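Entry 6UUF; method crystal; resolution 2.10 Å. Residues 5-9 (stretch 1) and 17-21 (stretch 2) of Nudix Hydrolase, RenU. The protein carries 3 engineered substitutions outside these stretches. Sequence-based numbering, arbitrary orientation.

Stretch 1, residues 5-9: GDGWV
Stretch 2 17-21: FWGRH

Antiparallel pairing of residues 5-9 with residues 17-21 of the RenU Nudix hydrolase, held by four backbone hydrogen bonds. Val9 and Phe17 form a hydrogen-bonded pair, their CA atoms 5.1 Å apart: Val9 N donates to Phe17 O at 2.7 Å (N-H...O 172°), and Phe17 N returns a bond to Val9 O, also 2.7 Å (154°). One step along, Trp8 and Trp18 face each other as a non-hydrogen-bonded pair, drawn closer, with CA to CA 4.7 Å; here Trp8 CA approaches Phe17 O at 3.4 Å in a CA-H...O contact (137° at H). Two further backbone bonds lie beyond the bridged pairs: Gly19 N donates to Gly7 O at 2.7 Å (159°), and Arg20 N to Gly5 O at 3.0 Å (164°). The last bond accompanies a close approach of two glycines, Gly5 CA lying 4.3 Å from Gly19 CA; a CB on Gly5 would point toward the partner stretch and come within a tight 3.2 Å of Gly19 CA.

The backbone is extended at Trp8 (phi/psi -98/147), Val9 (-112/131), Phe17 (-127/137) and Trp18 (-81/130). Gly7 is almost fully stretched at 172/178, after Asp6 at -34/69. Gly19 adopts 105/104, where a CB would be jammed against the preceding carbonyl oxygen, and Arg20 turns to -54/-33, followed by His21 at -100/17.

Trp8 (chi1 m, -61°; chi2 106°) and Trp18 (chi1 t, -176°; chi2 -105°) share one face of the sheet, and the ends of both side chains come nearer the opposing stretch. Trp18 presents its edge to the face of Trp8: the six-membered rings have centroids 4.8 Å apart and planes at 81°, with Trp18 CE3 3.6 Å from Trp8 CD2. Gly7 lies over one face of the Trp18 ring, its N 3.4 Å from Trp18 CH2 and its CA 4.1 Å from the centroid of the Trp18 six-membered ring, 27° off the normal, a CH-pi contact. Asp6 CA packs 3.7 Å from Trp18 CZ2, while its side chain (m) starts away from the partner stretch and is poorly ordered.

Val9 (t) and Phe17 (m, chi2 78°) occupy the other face; the phenyl end leads away, whereas Val9 CG2 reaches 3.8 Å from Arg20 CA. The Arg20 side chain (m, t, t, chi4 -99°) leaves sideways and extends until Trp8 O lies over one guanidinium face, 3.7 Å from Arg20 NH1.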

# COMPACT_ATOMS: atom_id res chain seq x y z
N GLY A 5 8.43 -11.87 -6.36
CA GLY A 5 8.60 -12.95 -5.31
C GLY A 5 8.35 -14.35 -5.84
O GLY A 5 7.90 -15.25 -5.09
N ASP A 6 8.78 -14.52 -7.09
CA ASP A 6 8.24 -15.44 -8.12
C ASP A 6 7.67 -16.81 -7.69
O ASP A 6 8.23 -17.85 -8.03
CB ASP A 6 9.27 -15.66 -9.26
CG ASP A 6 9.36 -14.46 -10.21
OD1 ASP A 6 10.15 -13.52 -9.93
OD2 ASP A 6 8.64 -14.46 -11.23
N GLY A 7 6.53 -16.81 -6.99
CA GLY A 7 5.80 -18.05 -6.78
C GLY A 7 4.64 -17.95 -5.84
O GLY A 7 4.35 -16.93 -5.28
N TRP A 8 3.96 -19.06 -5.69
CA TRP A 8 2.71 -19.12 -4.96
C TRP A 8 2.97 -19.58 -3.57
O TRP A 8 3.86 -20.38 -3.33
CB TRP A 8 1.75 -20.12 -5.63
CG TRP A 8 1.40 -19.76 -7.01
CD1 TRP A 8 1.84 -20.35 -8.17
CD2 TRP A 8 0.54 -18.70 -7.41
NE1 TRP A 8 1.29 -19.71 -9.26
CE2 TRP A 8 0.48 -18.70 -8.82
CE3 TRP A 8 -0.21 -17.76 -6.70
CZ2 TRP A 8 -0.27 -17.79 -9.52
CZ3 TRP A 8 -0.95 -16.84 -7.41
CH2 TRP A 8 -0.98 -16.86 -8.80
N VAL A 9 2.17 -19.07 -2.66
CA VAL A 9 1.96 -19.73 -1.38
C VAL A 9 0.51 -20.23 -1.33
O VAL A 9 -0.43 -19.47 -1.65
CB VAL A 9 2.23 -18.75 -0.25
CG1 VAL A 9 1.94 -19.39 1.13
CG2 VAL A 9 3.68 -18.25 -0.37
N PHE A 17 -1.74 -17.53 -2.96
CA PHE A 17 -1.34 -16.14 -2.83
C PHE A 17 -0.04 -15.95 -3.55
O PHE A 17 0.87 -16.77 -3.41
CB PHE A 17 -1.08 -15.85 -1.38
CG PHE A 17 -2.31 -15.87 -0.54
CD1 PHE A 17 -2.88 -17.08 -0.12
CD2 PHE A 17 -2.93 -14.69 -0.18
CE1 PHE A 17 -4.07 -17.10 0.62
CE2 PHE A 17 -4.09 -14.71 0.60
CZ PHE A 17 -4.68 -15.92 0.98
N TRP A 18 0.09 -14.86 -4.29
CA TRP A 18 1.29 -14.59 -5.01
C TRP A 18 2.40 -13.99 -4.16
O TRP A 18 2.20 -12.98 -3.46
CB TRP A 18 1.03 -13.64 -6.14
CG TRP A 18 2.27 -13.47 -6.92
CD1 TRP A 18 3.10 -12.39 -6.91
CD2 TRP A 18 2.86 -14.44 -7.77
NE1 TRP A 18 4.15 -12.62 -7.74
CE2 TRP A 18 4.05 -13.87 -8.27
CE3 TRP A 18 2.50 -15.73 -8.16
CZ2 TRP A 18 4.85 -14.54 -9.18
CZ3 TRP A 18 3.30 -16.40 -9.01
CH2 TRP A 18 4.49 -15.81 -9.53
N GLY A 19 3.59 -14.58 -4.25
CA GLY A 19 4.78 -13.98 -3.67
C GLY A 19 5.21 -14.68 -2.41
O GLY A 19 4.62 -14.51 -1.32
N ARG A 20 6.25 -15.48 -2.54
CA ARG A 20 6.77 -16.25 -1.44
C ARG A 20 7.10 -15.48 -0.17
O ARG A 20 6.92 -15.98 0.93
CB ARG A 20 7.97 -17.03 -1.92
CG ARG A 20 7.50 -18.17 -2.80
CD ARG A 20 8.48 -19.31 -2.89
NE ARG A 20 7.78 -20.54 -3.28
CZ ARG A 20 7.39 -21.52 -2.46
NH1 ARG A 20 6.78 -22.57 -2.99
NH2 ARG A 20 7.60 -21.51 -1.14
N HIS A 21 7.55 -14.25 -0.33
CA HIS A 21 7.91 -13.40 0.81
C HIS A 21 6.81 -12.39 1.14
O HIS A 21 7.07 -11.38 1.80
CB HIS A 21 9.20 -12.62 0.44
CG HIS A 21 10.31 -13.49 -0.07
ND1 HIS A 21 10.84 -14.53 0.67
CD2 HIS A 21 11.03 -13.44 -1.22
CE1 HIS A 21 11.82 -15.09 -0.01
NE2 HIS A 21 11.96 -14.44 -1.15